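Local coordinates for protein NAD-dependent epimerase/dehydratase (Methylobacillus flagellatus KT, PDB 3GPI) that is of unknown function but has the Rossmann-type fold of the NAD-dependent epimerase/dehydratase family and so probably binds an NAD-type dinucleotide, at residues R187-A192 with Q260-D265; L152-I157 with Y210-N215; G156-G161 with S268-L273; D214-P219 with P264-G269. All blocks are in the same frame, centred on the assembly; numbering follows the deposited sequence. Where two conformers were deposited one is given.

Contact 1 (R187-A192 with Q260-D265); sequences RDDGAA and QLIYPD
The carboxylate of Asp189 holds two successive backbone N-H groups of the 260-265 loop in a two-pronged grip. Its OD1 accepts from Ile262 N at 2.7 Å, nearly straight at 164°, and its OD2 accepts from Tyr263 N at 2.9 Å. Each oxygen uses its syn lone pair, the side facing the other oxygen, so both prongs point the same way. Aspartate suits the place: its chain is short, and its two oxygens match neighbouring amides. The carboxylate is buried, and OD1 gains a further hydrogen bond from Tyr259; three donors in all would help to stabilise the charge. Asp189 CB points toward the loop, and chi1 (-85°) sets CG beside the backbone N. Leu261 CD2 packs against it, 3.6 Å from Asp189 CG, and the edge of the Tyr263 ring faces OD2.

Further out, Ile262 reaches over the first turn, its CD1 4.3 Å from Ala192 CB; the small alanine gives it an apolar surface to touch. Asp188 meets Tyr263 through a water, which donates to Asp188 OD2 and lies 2.7 Å from Tyr263 OH. The other oxygen, Asp188 OD1, is taken side-on by Arg187, whose NE and NH2 both bond to it in the guanidinium plane; this salt bridge and the water at OD2 together help to orient the carboxylate.

His186 stacks on the Tyr263 ring. The contact, near the surface, ties the first turn of helix 187-201, which follows strand 181-186, to the loop joining helices 252-256 and 266-277, with helix 13-24 alongside at Arg21.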
loop_
_atom_site.group_PDB
_atom_site.type_symbol
_atom_site.label_atom_id
_atom_site.label_comp_id
_atom_site.label_asym_id
_atom_site.label_seq_id
_atom_site.Cartn_x
_atom_site.Cartn_y
_atom_site.Cartn_z
ATOM N N ARG A 187 -2.501 4.293 -5.804
ATOM C CA ARG A 187 -1.087 3.912 -5.913
ATOM C C ARG A 187 -0.145 5.108 -5.815
ATOM O O ARG A 187 0.881 5.048 -5.129
ATOM C CB ARG A 187 -0.845 3.190 -7.236
ATOM C CG ARG A 187 0.608 2.760 -7.490
ATOM C CD ARG A 187 0.840 2.607 -9.013
ATOM N NE ARG A 187 0.877 3.887 -9.709
ATOM C CZ ARG A 187 1.025 4.034 -11.017
ATOM N NH1 ARG A 187 1.130 2.969 -11.796
ATOM N NH2 ARG A 187 1.009 5.247 -11.543
ATOM N N ASP A 188 -0.453 6.204 -6.501
ATOM C CA ASP A 188 0.485 7.318 -6.521
ATOM C C ASP A 188 0.533 8.050 -5.191
ATOM O O ASP A 188 1.567 8.598 -4.825
ATOM C CB ASP A 188 0.126 8.320 -7.593
ATOM C CG ASP A 188 0.313 7.790 -9.007
ATOM O OD1 ASP A 188 0.813 6.681 -9.234
ATOM O OD2 ASP A 188 -0.003 8.574 -9.935
ATOM N N ASP A 189 -0.584 8.103 -4.460
ATOM C CA ASP A 189 -0.513 8.642 -3.105
ATOM C C ASP A 189 0.229 7.737 -2.146
ATOM O O ASP A 189 0.937 8.212 -1.257
ATOM C CB ASP A 189 -1.934 8.914 -2.558
ATOM C CG ASP A 189 -2.459 10.262 -2.986
ATOM O OD1 ASP A 189 -1.695 11.242 -2.824
ATOM O OD2 ASP A 189 -3.634 10.359 -3.418
ATOM N N GLY A 190 0.054 6.417 -2.252
ATOM C CA GLY A 190 0.812 5.517 -1.390
ATOM C C GLY A 190 2.313 5.725 -1.626
ATOM O O GLY A 190 3.086 5.821 -0.672
ATOM N N ALA A 191 2.728 5.793 -2.905
ATOM C CA ALA A 191 4.126 5.976 -3.201
ATOM C C ALA A 191 4.613 7.347 -2.759
ATOM O O ALA A 191 5.702 7.442 -2.175
ATOM C CB ALA A 191 4.345 5.824 -4.714
ATOM N N ALA A 192 3.842 8.379 -3.075
ATOM C CA ALA A 192 4.272 9.741 -2.744
ATOM C C ALA A 192 4.287 9.954 -1.239
ATOM O O ALA A 192 5.115 10.699 -0.730
ATOM C CB ALA A 192 3.383 10.770 -3.414
ATOM N N GLN A 260 0.059 16.011 1.480
ATOM C CA GLN A 260 -1.127 16.449 0.713
ATOM C C GLN A 260 -1.518 15.404 -0.318
ATOM O O GLN A 260 -0.768 15.073 -1.225
ATOM C CB GLN A 260 -0.894 17.787 0.027
ATOM C CG GLN A 260 -0.798 18.912 1.051
ATOM C CD GLN A 260 -0.520 20.248 0.420
ATOM O OE1 GLN A 260 0.488 20.426 -0.264
ATOM N NE2 GLN A 260 -1.396 21.213 0.674
ATOM N N LEU A 261 -2.707 14.832 -0.138
ATOM C CA LEU A 261 -3.159 13.843 -1.100
ATOM C C LEU A 261 -3.308 14.385 -2.516
ATOM O O LEU A 261 -3.905 15.456 -2.739
ATOM C CB LEU A 261 -4.490 13.257 -0.635
ATOM C CG LEU A 261 -4.431 12.350 0.596
ATOM C CD1 LEU A 261 -5.776 12.309 1.326
ATOM C CD2 LEU A 261 -3.921 10.922 0.288
ATOM N N ILE A 262 -2.779 13.632 -3.462
ATOM C CA ILE A 262 -2.975 13.926 -4.888
ATOM C C ILE A 262 -4.440 13.665 -5.251
ATOM O O ILE A 262 -5.049 14.434 -5.990
ATOM C CB ILE A 262 -2.081 13.036 -5.761
ATOM C CG1 ILE A 262 -0.598 13.263 -5.421
ATOM C CG2 ILE A 262 -2.312 13.289 -7.274
ATOM C CD1 ILE A 262 0.295 12.179 -5.987
ATOM N N TYR A 263 -4.993 12.561 -4.737
ATOM C CA TYR A 263 -6.356 12.139 -5.015
ATOM C C TYR A 263 -7.048 11.992 -3.693
ATOM O O TYR A 263 -7.082 10.896 -3.121
ATOM C CB TYR A 263 -6.366 10.807 -5.769
ATOM C CG TYR A 263 -5.587 10.853 -7.039
ATOM C CD1 TYR A 263 -6.121 11.486 -8.172
ATOM C CD2 TYR A 263 -4.334 10.278 -7.125
ATOM C CE1 TYR A 263 -5.410 11.523 -9.366
ATOM C CE2 TYR A 263 -3.600 10.333 -8.311
ATOM C CZ TYR A 263 -4.153 10.943 -9.420
ATOM O OH TYR A 263 -3.394 10.960 -10.577
ATOM N N PRO A 264 -7.604 13.093 -3.171
ATOM C CA PRO A 264 -8.150 13.085 -1.799
ATOM C C PRO A 264 -9.289 12.081 -1.624
ATOM O O PRO A 264 -9.531 11.642 -0.518
ATOM C CB PRO A 264 -8.587 14.538 -1.566
ATOM C CG PRO A 264 -7.913 15.348 -2.613
ATOM C CD PRO A 264 -7.602 14.446 -3.772
ATOM N N ASP A 265 -9.994 11.742 -2.703
ATOM C CA ASP A 265 -11.147 10.856 -2.596
ATOM C C ASP A 265 -11.359 10.174 -3.945
ATOM O O ASP A 265 -10.682 10.493 -4.942
ATOM C CB ASP A 265 -12.375 11.653 -2.156
ATOM C CG ASP A 265 -12.587 12.857 -3.021
ATOM O OD1 ASP A 265 -12.748 12.670 -4.226
ATOM O OD2 ASP A 265 -12.480 13.992 -2.508
HETATM O O HOH W 1 -0.751 11.091 -9.836
#

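Contact 2 (L152-I157 with Y210-N215); sequences LRFSGI and YIVTDN
Val212 and Phe154 lie side by side on one face of a parallel strand pair and point the same way. Val212 CG1, anti to its backbone N (chi1 -173°), sits over the face of the Phe154 ring, 4.1 Å from the centroid and 15° off the normal, a CH-pi contact. The other branch, CG2, turns to Leu152 CB, which lies in the plane of the Phe154 ring at its edge. Leu152 runs alongside Tyr210, with CD2 atoms 3.9 Å apart. Leu152, Phe154 and Val212 suit this face because they fill it without needing polar partners, while the hydroxyl of Tyr210 is met by Glu207 N. Arg153 and Ile211 project to the other face, where the extended arginine reaches a salt bridge with Glu141.

The backbone ladder is parallel: Tyr210 O accepts from Arg153 N at 2.8 Å, Arg153 O from Val212 N at 2.8 Å and 175°, and Val212 O from Ser155 N at 3.0 Å. Beyond its end the strands part, and two small hydroxyl residues meet tip to tip, Ser155 OG 2.8 Å from Thr213 OG1. Thr213 OG1 is also hydrogen-bonded to Arg184 O, so these buried hydroxyls have partners.

Strand 149-158 thus changes neighbours here, pairing with 209-212 before the split and with 181-186 after it, while 103-109 flanks it on the other edge. Helix 187-201 packs on Leu152, and helix 252-256 on Tyr210 and Val212.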
loop_
_atom_site.group_PDB
_atom_site.type_symbol
_atom_site.label_atom_id
_atom_site.label_comp_id
_atom_site.label_asym_id
_atom_site.label_seq_id
_atom_site.Cartn_x
_atom_site.Cartn_y
_atom_site.Cartn_z
ATOM N N LEU A 152 3.197 0.963 7.547
ATOM C CA LEU A 152 2.211 1.682 6.739
ATOM C C LEU A 152 1.090 0.703 6.402
ATOM O O LEU A 152 1.264 -0.158 5.515
ATOM C CB LEU A 152 2.888 2.168 5.452
ATOM C CG LEU A 152 4.065 3.107 5.748
ATOM C CD1 LEU A 152 4.868 3.306 4.473
ATOM C CD2 LEU A 152 3.614 4.418 6.343
ATOM N N ARG A 153 -0.048 0.811 7.106
ATOM C CA ARG A 153 -1.164 -0.101 6.791
ATOM C C ARG A 153 -1.993 0.505 5.667
ATOM O O ARG A 153 -2.721 1.472 5.891
ATOM C CB ARG A 153 -2.032 -0.296 8.035
ATOM C CG ARG A 153 -1.334 -1.178 9.063
ATOM C CD ARG A 153 -2.174 -1.362 10.328
ATOM N NE ARG A 153 -1.419 -2.123 11.322
ATOM C CZ ARG A 153 -1.664 -2.075 12.638
ATOM N NH1 ARG A 153 -2.633 -1.325 13.121
ATOM N NH2 ARG A 153 -0.888 -2.775 13.443
ATOM N N PHE A 154 -1.756 0.005 4.444
ATOM C CA PHE A 154 -2.441 0.539 3.268
ATOM C C PHE A 154 -3.853 -0.053 3.188
ATOM O O PHE A 154 -4.036 -1.258 3.440
ATOM C CB PHE A 154 -1.705 0.093 2.004
ATOM C CG PHE A 154 -0.580 0.992 1.556
ATOM C CD1 PHE A 154 -0.509 1.364 0.221
ATOM C CD2 PHE A 154 0.390 1.435 2.426
ATOM C CE1 PHE A 154 0.536 2.194 -0.233
ATOM C CE2 PHE A 154 1.408 2.297 1.987
ATOM C CZ PHE A 154 1.506 2.662 0.667
ATOM N N SER A 155 -4.840 0.787 2.860
ATOM C CA SER A 155 -6.145 0.259 2.458
ATOM C C SER A 155 -6.050 -0.295 1.039
ATOM O O SER A 155 -4.957 -0.572 0.553
ATOM C CB SER A 155 -7.195 1.331 2.646
ATOM O OG SER A 155 -6.933 2.495 1.902
ATOM N N GLY A 156 -7.188 -0.470 0.370
ATOM C CA GLY A 156 -7.148 -1.050 -0.976
ATOM C C GLY A 156 -6.520 -0.136 -2.005
ATOM O O GLY A 156 -7.021 0.967 -2.235
ATOM N N ILE A 157 -5.454 -0.609 -2.636
ATOM C CA ILE A 157 -4.790 0.218 -3.651
ATOM C C ILE A 157 -5.586 0.208 -4.948
ATOM O O ILE A 157 -6.052 -0.858 -5.394
ATOM C CB ILE A 157 -3.355 -0.303 -3.930
ATOM C CG1 ILE A 157 -2.545 -0.280 -2.636
ATOM C CG2 ILE A 157 -2.692 0.549 -4.967
ATOM C CD1 ILE A 157 -1.166 -0.948 -2.736
ATOM N N TYR A 210 1.185 4.314 10.535
ATOM C CA TYR A 210 0.133 5.119 9.883
ATOM C C TYR A 210 -0.790 4.203 9.154
ATOM O O TYR A 210 -0.350 3.220 8.535
ATOM C CB TYR A 210 0.690 6.030 8.777
ATOM C CG TYR A 210 1.653 7.120 9.213
ATOM C CD1 TYR A 210 1.195 8.391 9.562
ATOM C CD2 TYR A 210 3.012 6.864 9.284
ATOM C CE1 TYR A 210 2.101 9.391 9.956
ATOM C CE2 TYR A 210 3.926 7.863 9.675
ATOM C CZ TYR A 210 3.450 9.105 10.003
ATOM O OH TYR A 210 4.408 10.025 10.399
ATOM N N ILE A 211 -2.057 4.573 9.177
ATOM C CA ILE A 211 -3.030 4.054 8.225
ATOM C C ILE A 211 -2.901 4.929 6.966
ATOM O O ILE A 211 -2.946 6.166 7.030
ATOM C CB ILE A 211 -4.453 4.141 8.791
ATOM C CG1 ILE A 211 -4.572 3.137 9.943
ATOM C CG2 ILE A 211 -5.481 3.725 7.682
ATOM C CD1 ILE A 211 -5.922 3.153 10.683
ATOM N N VAL A 212 -2.700 4.292 5.815
ATOM C CA VAL A 212 -2.547 5.008 4.543
ATOM C C VAL A 212 -3.815 4.777 3.754
ATOM O O VAL A 212 -4.011 3.699 3.180
ATOM C CB VAL A 212 -1.290 4.505 3.804
ATOM C CG1 VAL A 212 -1.038 5.371 2.577
ATOM C CG2 VAL A 212 -0.063 4.657 4.689
ATOM N N THR A 213 -4.665 5.793 3.764
ATOM C CA THR A 213 -6.005 5.711 3.154
ATOM C C THR A 213 -6.462 7.121 2.812
ATOM O O THR A 213 -5.913 8.089 3.344
ATOM C CB THR A 213 -6.981 4.942 4.080
ATOM O OG1 THR A 213 -8.144 4.532 3.354
ATOM C CG2 THR A 213 -7.381 5.781 5.295
ATOM N N ASP A 214 -7.423 7.242 1.901
ATOM C CA ASP A 214 -7.862 8.580 1.509
ATOM C C ASP A 214 -8.947 9.119 2.434
ATOM O O ASP A 214 -9.215 8.512 3.457
ATOM C CB ASP A 214 -8.250 8.652 0.028
ATOM C CG ASP A 214 -9.640 8.066 -0.275
ATOM O OD1 ASP A 214 -10.452 7.813 0.639
ATOM O OD2 ASP A 214 -9.929 7.952 -1.474
ATOM N N ASN A 215 -9.526 10.254 2.087
ATOM C CA ASN A 215 -10.453 10.955 2.981
ATOM C C ASN A 215 -11.867 10.400 3.033
ATOM O O ASN A 215 -12.638 10.810 3.936
ATOM C CB ASN A 215 -10.589 12.417 2.530
ATOM C CG ASN A 215 -9.329 13.223 2.693
ATOM O OD1 ASN A 215 -8.456 12.952 3.490
ATOM N ND2 ASN A 215 -9.288 14.293 1.934
#

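Contact 3 (G156-G161 with S268-L273); sequences GIYGPG and SGYGAL. With EDO (1,2-ethanediol), chain B.
Where strand 149-158 leaves the central sheet, its last residue and the turn after it pack against the C-terminal helix 266-277. Tyr158 and Tyr270 form an offset stack, with centroids 4.4 Å apart and planes at 28°. The overlap is partial: Tyr158 CD1 lies over the face of Tyr270 toward its rim, 3.4 Å from Tyr270 CZ. Tyr158 CG sits between the backbone N and the carbonyl carbon (chi1 72°), a crowded position that lays the ring toward the helix. Its OH lies 3.2 Å from Gly269 CA; the lack of a side chain at Gly269 lets the hydroxyl come this close to the helix backbone.

Leu273, one turn on, closes the stack from its side, CD1 lying 3.7 Å from Tyr158 CD1 while CD2 rests on the Gly159-Pro160 peptide. Gly159, at phi 151°, adopts a backbone shape that requires glycine. At the far tip, Tyr270 OH is hydrogen-bonded to O1 of a bound 1,2-ethanediol at 2.7 Å, with O1 near the plane of the ring; Arg184 also holds the diol.

The diol probably comes from the crystallisation liquor. Extended short-chain dehydrogenase relatives generally bind substrate between the Rossmann domain and the C-terminal part, so its place is consistent with a pocket there, though unproven.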
loop_
_atom_site.group_PDB
_atom_site.type_symbol
_atom_site.label_atom_id
_atom_site.label_comp_id
_atom_site.label_asym_id
_atom_site.label_seq_id
_atom_site.Cartn_x
_atom_site.Cartn_y
_atom_site.Cartn_z
ATOM N N GLY A 156 -7.188 -0.470 0.370
ATOM C CA GLY A 156 -7.148 -1.050 -0.976
ATOM C C GLY A 156 -6.520 -0.136 -2.005
ATOM O O GLY A 156 -7.021 0.967 -2.235
ATOM N N ILE A 157 -5.454 -0.609 -2.636
ATOM C CA ILE A 157 -4.790 0.218 -3.651
ATOM C C ILE A 157 -5.586 0.208 -4.948
ATOM O O ILE A 157 -6.052 -0.858 -5.394
ATOM C CB ILE A 157 -3.355 -0.303 -3.930
ATOM C CG1 ILE A 157 -2.545 -0.280 -2.636
ATOM C CG2 ILE A 157 -2.692 0.549 -4.967
ATOM C CD1 ILE A 157 -1.166 -0.948 -2.736
ATOM N N TYR A 158 -5.734 1.363 -5.558
ATOM C CA TYR A 158 -6.337 1.450 -6.919
ATOM C C TYR A 158 -5.483 2.379 -7.731
ATOM O O TYR A 158 -4.649 3.117 -7.191
ATOM C CB TYR A 158 -7.787 1.932 -6.880
ATOM C CG TYR A 158 -8.023 3.391 -6.556
ATOM C CD1 TYR A 158 -8.579 4.229 -7.514
ATOM C CD2 TYR A 158 -7.715 3.966 -5.314
ATOM C CE1 TYR A 158 -8.848 5.550 -7.281
ATOM C CE2 TYR A 158 -7.985 5.296 -5.072
ATOM C CZ TYR A 158 -8.560 6.098 -6.043
ATOM O OH TYR A 158 -8.845 7.406 -5.789
ATOM N N GLY A 159 -5.642 2.329 -9.038
ATOM C CA GLY A 159 -4.799 3.181 -9.890
ATOM C C GLY A 159 -4.656 2.453 -11.209
ATOM O O GLY A 159 -5.380 1.489 -11.453
ATOM N N PRO A 160 -3.686 2.863 -12.052
ATOM C CA PRO A 160 -3.450 2.152 -13.316
ATOM C C PRO A 160 -3.157 0.672 -13.070
ATOM O O PRO A 160 -2.469 0.320 -12.113
ATOM C CB PRO A 160 -2.232 2.902 -13.897
ATOM C CG PRO A 160 -2.324 4.268 -13.272
ATOM C CD PRO A 160 -2.720 3.945 -11.840
ATOM N N GLY A 161 -3.735 -0.223 -13.861
ATOM C CA GLY A 161 -3.560 -1.653 -13.603
ATOM C C GLY A 161 -4.249 -2.251 -12.381
ATOM O O GLY A 161 -4.104 -3.454 -12.102
ATOM N N SER A 268 -11.839 12.187 -7.375
ATOM C CA SER A 268 -10.595 12.613 -8.013
ATOM C C SER A 268 -9.848 11.457 -8.680
ATOM O O SER A 268 -9.430 11.518 -9.849
ATOM C CB SER A 268 -9.700 13.266 -6.953
ATOM O OG SER A 268 -10.351 14.420 -6.468
ATOM N N GLY A 269 -9.629 10.382 -7.919
ATOM C CA GLY A 269 -8.860 9.273 -8.401
ATOM C C GLY A 269 -9.530 8.530 -9.542
ATOM O O GLY A 269 -8.902 8.283 -10.585
ATOM N N TYR A 270 -10.781 8.133 -9.345
ATOM C CA TYR A 270 -11.462 7.453 -10.431
ATOM C C TYR A 270 -11.782 8.397 -11.578
ATOM O O TYR A 270 -11.743 7.966 -12.724
ATOM C CB TYR A 270 -12.687 6.691 -9.937
ATOM C CG TYR A 270 -12.333 5.390 -9.278
ATOM C CD1 TYR A 270 -11.841 4.328 -10.020
ATOM C CD2 TYR A 270 -12.465 5.219 -7.906
ATOM C CE1 TYR A 270 -11.487 3.112 -9.443
ATOM C CE2 TYR A 270 -12.128 3.989 -7.296
ATOM C CZ TYR A 270 -11.642 2.951 -8.065
ATOM O OH TYR A 270 -11.291 1.776 -7.482
ATOM N N GLY A 271 -12.048 9.664 -11.277
ATOM C CA GLY A 271 -12.124 10.672 -12.382
ATOM C C GLY A 271 -10.878 10.613 -13.290
ATOM O O GLY A 271 -10.985 10.528 -14.538
ATOM N N ALA A 272 -9.683 10.599 -12.695
ATOM C CA ALA A 272 -8.442 10.570 -13.485
ATOM C C ALA A 272 -8.283 9.257 -14.267
ATOM O O ALA A 272 -7.747 9.227 -15.376
ATOM C CB ALA A 272 -7.243 10.799 -12.573
ATOM N N LEU A 273 -8.789 8.158 -13.730
ATOM C CA LEU A 273 -8.479 6.881 -14.328
ATOM C C LEU A 273 -9.398 6.647 -15.482
ATOM O O LEU A 273 -8.980 6.095 -16.516
ATOM C CB LEU A 273 -8.624 5.763 -13.308
ATOM C CG LEU A 273 -7.550 5.709 -12.243
ATOM C CD1 LEU A 273 -7.983 4.733 -11.161
ATOM C CD2 LEU A 273 -6.226 5.272 -12.868
HETATM C C1 EDO B . -11.385 0.341 -4.331
HETATM O O1 EDO B . -11.510 1.627 -4.834
HETATM C C2 EDO B . -12.211 0.439 -3.094
HETATM O O2 EDO B . -13.301 -0.411 -3.324
#

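Contact 4 (D214-P219 with P264-G269); sequences DNQPLP and PDYVSG
Asp214 begins the contact with both carboxylate oxygens engaged. OD1 accepts from Gln216 N at 2.9 Å, an Asx turn that bends the chain just after strand 209-212, and OD2 takes a bond from a water. That water also donates to Gln216 O and accepts weakly from Tyr266 N, bridging the turn to the start of a helix. Asp214 CB lies against Pro264 O; CG in the crowded position (chi1 78°) lets the carboxylate reach Gln216 N and the water. Asn215 supplies the direct backbone link: its N donates to Pro264 O at 3.0 Å, nearly along the C=O axis. Its ND2 shares a second water with Asp265 OD2, while its OD1 is held by Asn251.

The opposing residues form the N-terminus of helix 266-277, where Asp265 is the N-cap. Its OD1 accepts weakly from Val267 N and Ser268 N, the first-turn amides; aspartate is apt, since its charge probably also suits the helix dipole. Gln216 runs beside it, with NE2 3.2 Å from Asp265 OD2 and OE1 at the edge of the Tyr266 ring.

Leu218, in the short strand that pairs antiparallel with 181-186, sets CD1 over the Tyr266 ring, 3.7 Å from the centroid. Val267 CG2 lies on the opposite face, so the ring is sandwiched between aliphatic groups, and Trp226 meets it edge-to-face.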
loop_
_atom_site.group_PDB
_atom_site.type_symbol
_atom_site.label_atom_id
_atom_site.label_comp_id
_atom_site.label_asym_id
_atom_site.label_seq_id
_atom_site.Cartn_x
_atom_site.Cartn_y
_atom_site.Cartn_z
ATOM N N ASP A 214 -7.423 7.242 1.901
ATOM C CA ASP A 214 -7.862 8.580 1.509
ATOM C C ASP A 214 -8.947 9.119 2.434
ATOM O O ASP A 214 -9.215 8.512 3.457
ATOM C CB ASP A 214 -8.250 8.652 0.028
ATOM C CG ASP A 214 -9.640 8.066 -0.275
ATOM O OD1 ASP A 214 -10.452 7.813 0.639
ATOM O OD2 ASP A 214 -9.929 7.952 -1.474
ATOM N N ASN A 215 -9.526 10.254 2.087
ATOM C CA ASN A 215 -10.453 10.955 2.981
ATOM C C ASN A 215 -11.867 10.400 3.033
ATOM O O ASN A 215 -12.638 10.810 3.936
ATOM C CB ASN A 215 -10.589 12.417 2.530
ATOM C CG ASN A 215 -9.329 13.223 2.693
ATOM O OD1 ASN A 215 -8.456 12.952 3.490
ATOM N ND2 ASN A 215 -9.288 14.293 1.934
ATOM N N GLN A 216 -12.257 9.513 2.104
ATOM C CA GLN A 216 -13.693 9.190 1.992
ATOM C C GLN A 216 -13.969 7.717 1.804
ATOM O O GLN A 216 -14.128 7.269 0.681
ATOM C CB GLN A 216 -14.347 9.978 0.847
ATOM C CG GLN A 216 -14.423 11.510 1.100
ATOM C CD GLN A 216 -15.343 12.226 0.131
ATOM O OE1 GLN A 216 -16.452 11.795 -0.123
ATOM N NE2 GLN A 216 -14.876 13.354 -0.431
ATOM N N PRO A 217 -14.085 6.969 2.893
ATOM C CA PRO A 217 -14.633 5.621 2.764
ATOM C C PRO A 217 -16.078 5.738 2.269
ATOM O O PRO A 217 -16.779 6.698 2.552
ATOM C CB PRO A 217 -14.600 5.073 4.197
ATOM C CG PRO A 217 -14.114 6.160 5.086
ATOM C CD PRO A 217 -13.876 7.389 4.290
ATOM N N LEU A 218 -16.536 4.724 1.555
ATOM C CA LEU A 218 -17.948 4.727 1.166
ATOM C C LEU A 218 -18.429 3.309 1.003
ATOM O O LEU A 218 -17.641 2.386 0.789
ATOM C CB LEU A 218 -18.266 5.579 -0.101
ATOM C CG LEU A 218 -17.833 5.008 -1.459
ATOM C CD1 LEU A 218 -18.278 5.985 -2.608
ATOM C CD2 LEU A 218 -16.327 4.836 -1.531
ATOM N N PRO A 219 -19.744 3.127 1.104
ATOM C CA PRO A 219 -20.289 1.801 0.876
ATOM C C PRO A 219 -20.051 1.384 -0.574
ATOM O O PRO A 219 -20.133 2.232 -1.484
ATOM C CB PRO A 219 -21.799 2.009 1.111
ATOM C CG PRO A 219 -21.893 3.192 2.019
ATOM C CD PRO A 219 -20.778 4.093 1.488
ATOM N N PRO A 264 -7.604 13.093 -3.171
ATOM C CA PRO A 264 -8.150 13.085 -1.799
ATOM C C PRO A 264 -9.289 12.081 -1.624
ATOM O O PRO A 264 -9.531 11.642 -0.518
ATOM C CB PRO A 264 -8.587 14.538 -1.566
ATOM C CG PRO A 264 -7.913 15.348 -2.613
ATOM C CD PRO A 264 -7.602 14.446 -3.772
ATOM N N ASP A 265 -9.994 11.742 -2.703
ATOM C CA ASP A 265 -11.147 10.856 -2.596
ATOM C C ASP A 265 -11.359 10.174 -3.945
ATOM O O ASP A 265 -10.682 10.493 -4.942
ATOM C CB ASP A 265 -12.375 11.653 -2.156
ATOM C CG ASP A 265 -12.587 12.857 -3.021
ATOM O OD1 ASP A 265 -12.748 12.670 -4.226
ATOM O OD2 ASP A 265 -12.480 13.992 -2.508
ATOM N N TYR A 266 -12.315 9.248 -3.991
ATOM C CA TYR A 266 -12.571 8.428 -5.164
ATOM C C TYR A 266 -13.007 9.261 -6.384
ATOM O O TYR A 266 -12.776 8.852 -7.516
ATOM C CB TYR A 266 -13.646 7.372 -4.809
ATOM C CG TYR A 266 -15.029 7.993 -4.639
ATOM C CD1 TYR A 266 -15.946 7.941 -5.683
ATOM C CD2 TYR A 266 -15.412 8.596 -3.432
ATOM C CE1 TYR A 266 -17.218 8.485 -5.558
ATOM C CE2 TYR A 266 -16.690 9.171 -3.290
ATOM C CZ TYR A 266 -17.585 9.075 -4.352
ATOM O OH TYR A 266 -18.850 9.612 -4.214
ATOM N N VAL A 267 -13.640 10.394 -6.130
ATOM C CA VAL A 267 -14.095 11.277 -7.239
ATOM C C VAL A 267 -12.896 11.749 -8.066
ATOM O O VAL A 267 -12.905 11.653 -9.305
ATOM C CB VAL A 267 -14.891 12.468 -6.709
ATOM C CG1 VAL A 267 -15.226 13.485 -7.804
ATOM C CG2 VAL A 267 -16.214 11.970 -6.075
ATOM N N SER A 268 -11.839 12.187 -7.375
ATOM C CA SER A 268 -10.595 12.613 -8.013
ATOM C C SER A 268 -9.848 11.457 -8.680
ATOM O O SER A 268 -9.430 11.518 -9.849
ATOM C CB SER A 268 -9.700 13.266 -6.953
ATOM O OG SER A 268 -10.351 14.420 -6.468
ATOM N N GLY A 269 -9.629 10.382 -7.919
ATOM C CA GLY A 269 -8.860 9.273 -8.401
ATOM C C GLY A 269 -9.530 8.530 -9.542
ATOM O O GLY A 269 -8.902 8.283 -10.585
HETATM O O HOH W 2 -12.642 7.596 -1.603
HETATM O O HOH W 3 -11.874 14.580 0.162
#

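Contact 2 is the buried core of the set, a parallel strand pair with a regular backbone ladder and a largely apolar face. Contact 3 is buried too, yet relies on aromatic and aliphatic packing, and shares strand 149-158 with contact 2. Contact 1 lies at the surface and contact 4 is partly buried; there aspartate carboxylates take up backbone amides, and waters bridge the two sides. Pro264 and Asp265 belong to both, while contacts 3 and 4 hold successive turns of helix 266-277. Arg187 N probably bonds to Tyr158 O, joining contacts 1 and 3. Contacts 1, 3 and 4 fasten the 260-265 loop and helix 266-277 to elements around the sheet that contact 2 helps to build.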